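Conserved hypothetical protein (Streptococcus pyogenes, PDB 2EWC) is of unknown function but belongs to the YjgF family, some of whose members hydrolyse reactive imines, and may inhibit translation initiation. Local coordinates at residues 36-41 with 76-81; 44-49 with 64-69; 18-23 with 54-59. All blocks are in the same frame, centred on the assembly; numbering follows the deposited sequence.

Contact 2 lies in the core, its centre about 2 Å from that of the chain, where helix 38-54 meets strand 63-70. Contacts 1 and 3 are each centred about 13 Å away, on opposite sides. Contact 1, at the surface, joins the start of helix 38-54 to helix 76-87; contact 3, partly buried, sets the loop after helix 38-54 against strand 15-21. All three touch mainly through apolar atoms, though contact 1 also brings opposite charges near each other. The core contact uses methionines, present as selenomethionine, and an aromatic ring, the outer two branched aliphatic groups. Contacts 1 and 2 touch and both reach the second subunit; contacts 2 and 3 reach the fourth.

Contact 1: 36-41 with 76-81; sequences QDIESQ and IPVMEK
The carboxylate of Glu-39 is the flat group nearest the opposing helix, carried on an aliphatic stem that rests against Val-78; the ammonium of Lys-81 lies well out of its plane, on the side of OE2, without touching it. Lys-81 NZ stays 4.5 Å from Glu-39 OE2, too far for a salt bridge, so the attraction is probably modest and long-range. The second carboxylate, that of Asp-37, is turned to its own helix: Ser-40 N meets Asp-37 OD1 at 3.0 Å, nearly along the C-O axis. Asp-37 is thereby the N-cap of helix 38-54, whose first turn is packed on helix 76-87; in the α/β fold of YjgF proteins two such helices lie together on one side of the sheet. Val-78 carries the meeting of the two. Its CG1, anti to the backbone N (chi1 -180°), is directed at the opposing helix and touches Glu-39 CA at 3.8 Å. The same methyl lies 3.9 Å from Glu-39 CB, the two side chains crossing at about a right angle. Ile-38 closes on it from the neighbouring position, with Ile-38 CG2 4.2 Å from Val-78 CG1. Beyond the pair, Val-78 also packs on Ile-42 of helix 38-54 and on Pro-107 of the third subunit. On another side of helix 76-87, Glu-80 makes a salt bridge to Arg-13 of the second subunit.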
loop_
_atom_site.group_PDB
_atom_site.type_symbol
_atom_site.label_atom_id
_atom_site.label_comp_id
_atom_site.label_asym_id
_atom_site.label_seq_id
_atom_site.Cartn_x
_atom_site.Cartn_y
_atom_site.Cartn_z
ATOM N N GLN B 36 20.754 -3.081 -42.316
ATOM C CA GLN B 36 20.732 -4.452 -41.826
ATOM C C GLN B 36 19.720 -4.585 -40.681
ATOM O O GLN B 36 19.054 -3.601 -40.327
ATOM C CB GLN B 36 22.142 -4.915 -41.439
ATOM C CG GLN B 36 23.102 -4.898 -42.623
ATOM C CD GLN B 36 24.542 -5.241 -42.236
ATOM O OE1 GLN B 36 24.786 -6.086 -41.368
ATOM N NE2 GLN B 36 25.504 -4.590 -42.894
ATOM N N ASP B 37 19.593 -5.787 -40.123
ATOM C CA ASP B 37 18.588 -6.050 -39.078
ATOM C C ASP B 37 18.952 -5.445 -37.709
ATOM O O ASP B 37 20.092 -5.077 -37.477
ATOM C CB ASP B 37 18.267 -7.559 -38.981
ATOM C CG ASP B 37 19.451 -8.400 -38.495
ATOM O OD1 ASP B 37 20.401 -7.885 -37.872
ATOM O OD2 ASP B 37 19.425 -9.625 -38.722
ATOM N N ILE B 38 17.983 -5.353 -36.799
ATOM C CA ILE B 38 18.243 -4.685 -35.515
ATOM C C ILE B 38 19.535 -5.147 -34.817
ATOM O O ILE B 38 20.313 -4.312 -34.416
ATOM C CB ILE B 38 17.029 -4.712 -34.533
ATOM C CG1 ILE B 38 17.354 -3.919 -33.263
ATOM C CG2 ILE B 38 16.557 -6.185 -34.243
ATOM C CD1 ILE B 38 17.547 -2.382 -33.479
ATOM N N GLU B 39 19.759 -6.459 -34.693
ATOM C CA GLU B 39 20.943 -6.954 -33.980
ATOM C C GLU B 39 22.224 -6.439 -34.643
ATOM O O GLU B 39 23.151 -6.000 -33.956
ATOM C CB GLU B 39 20.945 -8.489 -33.888
ATOM C CG GLU B 39 21.940 -9.068 -32.884
ATOM C CD GLU B 39 21.943 -10.601 -32.892
ATOM O OE1 GLU B 39 22.985 -11.194 -33.258
ATOM O OE2 GLU B 39 20.889 -11.221 -32.568
ATOM N N SER B 40 22.254 -6.476 -35.977
ATOM C CA SER B 40 23.412 -6.022 -36.749
ATOM C C SER B 40 23.653 -4.517 -36.633
ATOM O O SER B 40 24.802 -4.072 -36.651
ATOM C CB SER B 40 23.274 -6.410 -38.220
ATOM O OG SER B 40 23.020 -7.799 -38.360
ATOM N N GLN B 41 22.578 -3.735 -36.521
ATOM C CA GLN B 41 22.716 -2.270 -36.401
ATOM C C GLN B 41 23.192 -1.908 -35.021
ATOM O O GLN B 41 23.906 -0.935 -34.860
ATOM C CB GLN B 41 21.421 -1.526 -36.742
ATOM C CG GLN B 41 21.077 -1.622 -38.197
ATOM C CD GLN B 41 20.047 -0.621 -38.623
ATOM O OE1 GLN B 41 19.843 0.403 -37.971
ATOM N NE2 GLN B 41 19.386 -0.902 -39.735
ATOM N N ILE B 76 14.920 -3.348 -26.870
ATOM C CA ILE B 76 15.854 -3.340 -25.725
ATOM C C ILE B 76 16.459 -4.728 -25.394
ATOM O O ILE B 76 17.657 -4.808 -25.199
ATOM C CB ILE B 76 15.237 -2.693 -24.460
ATOM C CG1 ILE B 76 15.282 -1.159 -24.552
ATOM C CG2 ILE B 76 15.996 -3.088 -23.169
ATOM C CD1 ILE B 76 14.344 -0.520 -23.563
ATOM N N PRO B 77 15.643 -5.811 -25.320
ATOM C CA PRO B 77 16.265 -7.133 -25.064
ATOM C C PRO B 77 17.293 -7.580 -26.126
ATOM O O PRO B 77 18.234 -8.310 -25.801
ATOM C CB PRO B 77 15.076 -8.122 -25.041
ATOM C CG PRO B 77 13.846 -7.299 -24.870
ATOM C CD PRO B 77 14.171 -5.897 -25.412
ATOM N N VAL B 78 17.114 -7.168 -27.380
ATOM C CA VAL B 78 18.110 -7.467 -28.415
ATOM C C VAL B 78 19.395 -6.748 -28.026
ATOM O O VAL B 78 20.457 -7.343 -28.056
ATOM C CB VAL B 78 17.657 -7.029 -29.834
ATOM C CG1 VAL B 78 18.740 -7.370 -30.890
ATOM C CG2 VAL B 78 16.287 -7.671 -30.204
HETATM N N MSE B 79 19.290 -5.470 -27.653
HETATM C CA MSE B 79 20.475 -4.709 -27.260
HETATM C C MSE B 79 21.131 -5.284 -25.999
HETATM O O MSE B 79 22.356 -5.322 -25.909
HETATM C CB MSE B 79 20.166 -3.206 -27.075
HETATM C CG MSE B 79 21.414 -2.358 -26.633
HETATM SE SE MSE B 79 21.100 -0.653 -26.088
HETATM C CE MSE B 79 20.031 -0.974 -24.660
ATOM N N GLU B 80 20.311 -5.686 -25.029
ATOM C CA GLU B 80 20.806 -6.209 -23.761
ATOM C C GLU B 80 21.647 -7.465 -23.935
ATOM O O GLU B 80 22.664 -7.622 -23.239
ATOM C CB GLU B 80 19.657 -6.503 -22.806
ATOM C CG GLU B 80 19.144 -5.243 -22.138
ATOM C CD GLU B 80 18.058 -5.528 -21.127
ATOM O OE1 GLU B 80 17.565 -6.676 -21.073
ATOM O OE2 GLU B 80 17.698 -4.595 -20.387
ATOM N N LYS B 81 21.222 -8.345 -24.851
ATOM C CA LYS B 81 21.991 -9.541 -25.221
ATOM C C LYS B 81 23.366 -9.156 -25.784
ATOM O O LYS B 81 24.382 -9.753 -25.437
ATOM C CB LYS B 81 21.229 -10.400 -26.254
ATOM C CG LYS B 81 22.032 -11.608 -26.760
ATOM C CD LYS B 81 21.332 -12.417 -27.902
ATOM C CE LYS B 81 22.238 -13.607 -28.311
ATOM N NZ LYS B 81 21.745 -14.408 -29.474
#

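Contact 2: 44-49 with 64-69; sequences GAFDEM and VQMDCL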
loop_
_atom_site.group_PDB
_atom_site.type_symbol
_atom_site.label_atom_id
_atom_site.label_comp_id
_atom_site.label_asym_id
_atom_site.label_seq_id
_atom_site.Cartn_x
_atom_site.Cartn_y
_atom_site.Cartn_z
ATOM N N GLY B 44 26.822 -2.771 -35.177
ATOM C CA GLY B 44 27.413 -1.714 -35.968
ATOM C C GLY B 44 27.567 -0.428 -35.165
ATOM O O GLY B 44 28.584 0.241 -35.259
ATOM N N ALA B 45 26.565 -0.071 -34.368
ATOM C CA ALA B 45 26.677 1.146 -33.589
ATOM C C ALA B 45 27.821 1.003 -32.576
ATOM O O ALA B 45 28.611 1.924 -32.409
ATOM C CB ALA B 45 25.391 1.446 -32.905
ATOM N N PHE B 46 27.911 -0.156 -31.917
ATOM C CA PHE B 46 28.927 -0.382 -30.898
ATOM C C PHE B 46 30.338 -0.496 -31.509
ATOM O O PHE B 46 31.323 -0.163 -30.839
ATOM C CB PHE B 46 28.621 -1.629 -30.064
ATOM C CG PHE B 46 27.470 -1.468 -29.086
ATOM C CD1 PHE B 46 27.231 -0.266 -28.440
ATOM C CD2 PHE B 46 26.669 -2.562 -28.762
ATOM C CE1 PHE B 46 26.184 -0.137 -27.515
ATOM C CE2 PHE B 46 25.622 -2.438 -27.833
ATOM C CZ PHE B 46 25.385 -1.224 -27.216
ATOM N N ASP B 47 30.428 -0.985 -32.754
ATOM C CA ASP B 47 31.698 -0.979 -33.498
ATOM C C ASP B 47 32.180 0.464 -33.722
ATOM O O ASP B 47 33.386 0.730 -33.575
ATOM C CB ASP B 47 31.574 -1.657 -34.863
ATOM C CG ASP B 47 31.387 -3.182 -34.789
ATOM O OD1 ASP B 47 31.651 -3.813 -33.730
ATOM O OD2 ASP B 47 30.995 -3.763 -35.842
ATOM N N GLU B 48 31.275 1.384 -34.091
ATOM C CA GLU B 48 31.653 2.802 -34.218
ATOM C C GLU B 48 32.099 3.377 -32.873
ATOM O O GLU B 48 33.115 4.088 -32.813
ATOM C CB GLU B 48 30.546 3.688 -34.811
ATOM C CG GLU B 48 30.823 4.234 -36.250
ATOM C CD GLU B 48 30.313 5.694 -36.499
ATOM O OE1 GLU B 48 29.134 6.067 -36.155
ATOM O OE2 GLU B 48 31.100 6.472 -37.090
HETATM N N MSE B 49 31.349 3.062 -31.808
HETATM C CA MSE B 49 31.677 3.513 -30.458
HETATM C C MSE B 49 33.108 3.074 -30.082
HETATM O O MSE B 49 33.901 3.895 -29.605
HETATM C CB MSE B 49 30.648 3.018 -29.433
HETATM C CG MSE B 49 30.905 3.472 -28.002
HETATM SE SE MSE B 49 29.610 3.078 -26.774
HETATM C CE MSE B 49 29.501 1.318 -26.907
ATOM N N VAL B 64 30.997 5.204 -19.250
ATOM C CA VAL B 64 30.274 5.413 -17.999
ATOM C C VAL B 64 28.766 5.590 -18.184
ATOM O O VAL B 64 27.989 5.247 -17.281
ATOM C CB VAL B 64 30.873 6.580 -17.126
ATOM C CG1 VAL B 64 32.346 6.310 -16.788
ATOM C CG2 VAL B 64 30.722 7.955 -17.789
ATOM N N GLN B 65 28.349 6.088 -19.345
ATOM C CA GLN B 65 26.927 6.392 -19.576
ATOM C C GLN B 65 26.620 6.290 -21.059
ATOM O O GLN B 65 27.445 6.659 -21.880
ATOM C CB GLN B 65 26.541 7.790 -19.026
ATOM C CG GLN B 65 25.034 7.993 -18.845
ATOM C CD GLN B 65 24.344 8.423 -20.138
ATOM O OE1 GLN B 65 24.985 8.982 -21.023
ATOM N NE2 GLN B 65 23.028 8.160 -20.249
HETATM N N MSE B 66 25.436 5.782 -21.390
HETATM C CA MSE B 66 25.063 5.511 -22.779
HETATM C C MSE B 66 23.602 5.859 -22.948
HETATM O O MSE B 66 22.789 5.458 -22.133
HETATM C CB MSE B 66 25.235 4.023 -23.061
HETATM C CG MSE B 66 26.048 3.679 -24.294
HETATM SE SE MSE B 66 26.598 1.945 -24.400
HETATM C CE MSE B 66 25.203 1.076 -23.749
ATOM N N ASP B 67 23.270 6.619 -23.989
ATOM C CA ASP B 67 21.874 6.848 -24.360
ATOM C C ASP B 67 21.606 5.997 -25.602
ATOM O O ASP B 67 22.364 6.083 -26.561
ATOM C CB ASP B 67 21.628 8.330 -24.669
ATOM C CG ASP B 67 21.444 9.163 -23.419
ATOM O OD1 ASP B 67 21.373 8.584 -22.319
ATOM O OD2 ASP B 67 21.356 10.410 -23.520
ATOM N N CYS B 68 20.569 5.165 -25.566
ATOM C CA CYS B 68 20.277 4.270 -26.698
ATOM C C CYS B 68 19.001 4.700 -27.388
ATOM O O CYS B 68 17.956 4.830 -26.742
ATOM C CB CYS B 68 20.167 2.825 -26.224
ATOM S SG CYS B 68 21.489 2.365 -25.044
ATOM N N LEU B 69 19.081 4.958 -28.690
ATOM C CA LEU B 69 17.918 5.469 -29.424
ATOM C C LEU B 69 17.365 4.374 -30.341
ATOM O O LEU B 69 18.081 3.870 -31.197
ATOM C CB LEU B 69 18.281 6.714 -30.255
ATOM C CG LEU B 69 18.846 7.984 -29.584
ATOM C CD1 LEU B 69 19.022 9.135 -30.603
ATOM C CD2 LEU B 69 17.989 8.459 -28.443
#
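Selenium-aromatic contact comes first: the SE atom of Met-66, a selenomethionine on strand 63-70, lies against the Phe-46 ring of helix 38-54. Met-66 SE is 3.8 Å from Phe-46 CE1 and 5.0 Å from the ring centroid, in an oblique approach 66° off the ring normal that makes this a Met-aromatic contact. The methyl CE of Met-66 follows, 4.1 Å from Phe-46 CE1. Met-66 has a chi1 of -129°, well away from a staggered value, and a bend at chi3 then brings its methyl alongside the CE1-CZ side of the ring.

The second kind is contact between two selenomethionines. Met-49, one turn after Phe-46, sends its chain toward the strand, with CG anti to the backbone N and a bend at chi3. Its CE lies 3.9 Å from Met-66 SE, and the two side chains cross at about a right angle. Phe-87 of helix 76-87 touches both and Val-114 of strand 112-119 lines Met-66, so this is the apolar layer between helices and sheet in the YjgF fold.

Polar groups take no part across the interface. On the sheet side, Gln-65 NE2 donates to Asp-67 OD1 at 2.7 Å (164°), with the oxygen in the amide plane of Gln-65 but the donor above the carboxylate plane. The fit of helix on strand is consistent with dispersion between polarisable groups, which sulfur in the unlabelled protein would share, while the charge of Asp-67 is met by Lys-95 of its own chain and of the fourth subunit.

Contact 3: 18-23 with 54-59; sequences LVEAGD and ALVGLT
Leu-18 meets Val-56 because its first torsion (chi1 177°) swings CG away from the backbone N and out from strand 15-21, while chi2, at 78° for CD1, leaves CD2 nearly anti to CA and extended toward the loop. Val-56 answers from the loop with chi1 -67°, which presents both of its methyls to the strand. The two side chains therefore meet tip to tip: Leu-18 CD2 is 3.7 Å from Val-56 CG1 and 3.8 Å from Val-56 CG2, fitting into the fork of the valine.

The loop owes its shape to the Schellman motif that ends helix 38-54. A type I turn runs from Ala-54 to Gly-57, closed by Gly-57 N to Ala-54 O at 3.2 Å, and Gly-57, with positive phi, is the C-prime residue. Val-56 is thus held in the turn that carries the chain off helix 38-54 toward strand 63-70.

Glu-20, two residues along the strand from Leu-18, borders the valine with OE1 4.3 Å from Val-56 CG1. This oxygen is hydrogen-bonded to the hydroxyl of Tyr-7 on strand 5-10, which also packs on Val-56. Tyr-25 of strand 24-30 touches Leu-18, Glu-20 and Val-56 alike, while Val-19 packs on Val-64 of the fourth subunit.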
loop_
_atom_site.group_PDB
_atom_site.type_symbol
_atom_site.label_atom_id
_atom_site.label_comp_id
_atom_site.label_asym_id
_atom_site.label_seq_id
_atom_site.Cartn_x
_atom_site.Cartn_y
_atom_site.Cartn_z
ATOM N N LEU B 18 34.060 12.505 -31.338
ATOM C CA LEU B 18 34.446 12.341 -29.951
ATOM C C LEU B 18 35.117 13.629 -29.465
ATOM O O LEU B 18 36.119 14.080 -30.054
ATOM C CB LEU B 18 35.442 11.181 -29.801
ATOM C CG LEU B 18 35.960 10.996 -28.372
ATOM C CD1 LEU B 18 34.911 10.288 -27.538
ATOM C CD2 LEU B 18 37.270 10.245 -28.328
ATOM N N VAL B 19 34.590 14.198 -28.386
ATOM C CA VAL B 19 35.144 15.408 -27.804
ATOM C C VAL B 19 35.799 15.009 -26.500
ATOM O O VAL B 19 35.173 14.348 -25.675
ATOM C CB VAL B 19 34.081 16.464 -27.526
ATOM C CG1 VAL B 19 34.716 17.712 -26.898
ATOM C CG2 VAL B 19 33.329 16.838 -28.784
ATOM N N GLU B 20 37.076 15.364 -26.337
ATOM C CA GLU B 20 37.799 15.125 -25.101
ATOM C C GLU B 20 37.810 16.435 -24.318
ATOM O O GLU B 20 38.192 17.476 -24.859
ATOM C CB GLU B 20 39.235 14.678 -25.418
ATOM C CG GLU B 20 40.162 14.523 -24.201
ATOM C CD GLU B 20 41.651 14.501 -24.600
ATOM O OE1 GLU B 20 42.004 13.947 -25.665
ATOM O OE2 GLU B 20 42.469 15.056 -23.840
ATOM N N ALA B 21 37.397 16.369 -23.050
ATOM C CA ALA B 21 37.290 17.513 -22.180
ATOM C C ALA B 21 37.819 17.071 -20.834
ATOM O O ALA B 21 37.102 16.452 -20.052
ATOM C CB ALA B 21 35.812 17.953 -22.059
ATOM N N GLY B 22 39.095 17.354 -20.564
ATOM C CA GLY B 22 39.718 16.885 -19.322
ATOM C C GLY B 22 39.714 15.367 -19.234
ATOM O O GLY B 22 40.291 14.702 -20.087
ATOM N N ASP B 23 39.045 14.826 -18.209
ATOM C CA ASP B 23 39.001 13.376 -17.972
ATOM C C ASP B 23 37.803 12.694 -18.655
ATOM O O ASP B 23 37.647 11.467 -18.552
ATOM C CB ASP B 23 38.969 13.087 -16.461
ATOM C CG ASP B 23 40.268 13.484 -15.745
ATOM O OD1 ASP B 23 41.353 13.548 -16.398
ATOM O OD2 ASP B 23 40.201 13.702 -14.509
ATOM N N ALA B 54 38.875 4.101 -29.501
ATOM C CA ALA B 54 40.240 3.715 -29.820
ATOM C C ALA B 54 41.128 4.901 -30.260
ATOM O O ALA B 54 42.346 4.839 -30.142
ATOM C CB ALA B 54 40.266 2.586 -30.878
ATOM N N LEU B 55 40.527 5.983 -30.743
ATOM C CA LEU B 55 41.293 7.200 -31.075
ATOM C C LEU B 55 42.047 7.800 -29.868
ATOM O O LEU B 55 43.044 8.503 -30.024
ATOM C CB LEU B 55 40.373 8.252 -31.713
ATOM C CG LEU B 55 39.746 7.798 -33.041
ATOM C CD1 LEU B 55 38.605 8.682 -33.471
ATOM C CD2 LEU B 55 40.804 7.707 -34.137
ATOM N N VAL B 56 41.570 7.512 -28.661
ATOM C CA VAL B 56 42.169 8.053 -27.448
ATOM C C VAL B 56 42.671 6.918 -26.558
ATOM O O VAL B 56 42.895 7.111 -25.357
ATOM C CB VAL B 56 41.181 8.985 -26.696
ATOM C CG1 VAL B 56 40.923 10.243 -27.525
ATOM C CG2 VAL B 56 39.837 8.262 -26.373
ATOM N N GLY B 57 42.837 5.742 -27.162
ATOM C CA GLY B 57 43.382 4.575 -26.482
ATOM C C GLY B 57 42.454 3.985 -25.427
ATOM O O GLY B 57 42.915 3.341 -24.476
ATOM N N LEU B 58 41.149 4.201 -25.590
ATOM C CA LEU B 58 40.171 3.681 -24.646
ATOM C C LEU B 58 39.390 2.518 -25.235
ATOM O O LEU B 58 39.480 2.206 -26.421
ATOM C CB LEU B 58 39.221 4.779 -24.144
ATOM C CG LEU B 58 39.854 5.934 -23.356
ATOM C CD1 LEU B 58 38.809 6.972 -23.050
ATOM C CD2 LEU B 58 40.546 5.425 -22.071
ATOM N N THR B 59 38.587 1.924 -24.367
ATOM C CA THR B 59 37.922 0.672 -24.572
ATOM C C THR B 59 36.515 0.868 -23.940
ATOM O O THR B 59 36.299 1.811 -23.148
ATOM C CB THR B 59 38.801 -0.364 -23.836
ATOM O OG1 THR B 59 39.335 -1.348 -24.748
ATOM C CG2 THR B 59 38.127 -0.984 -22.651
#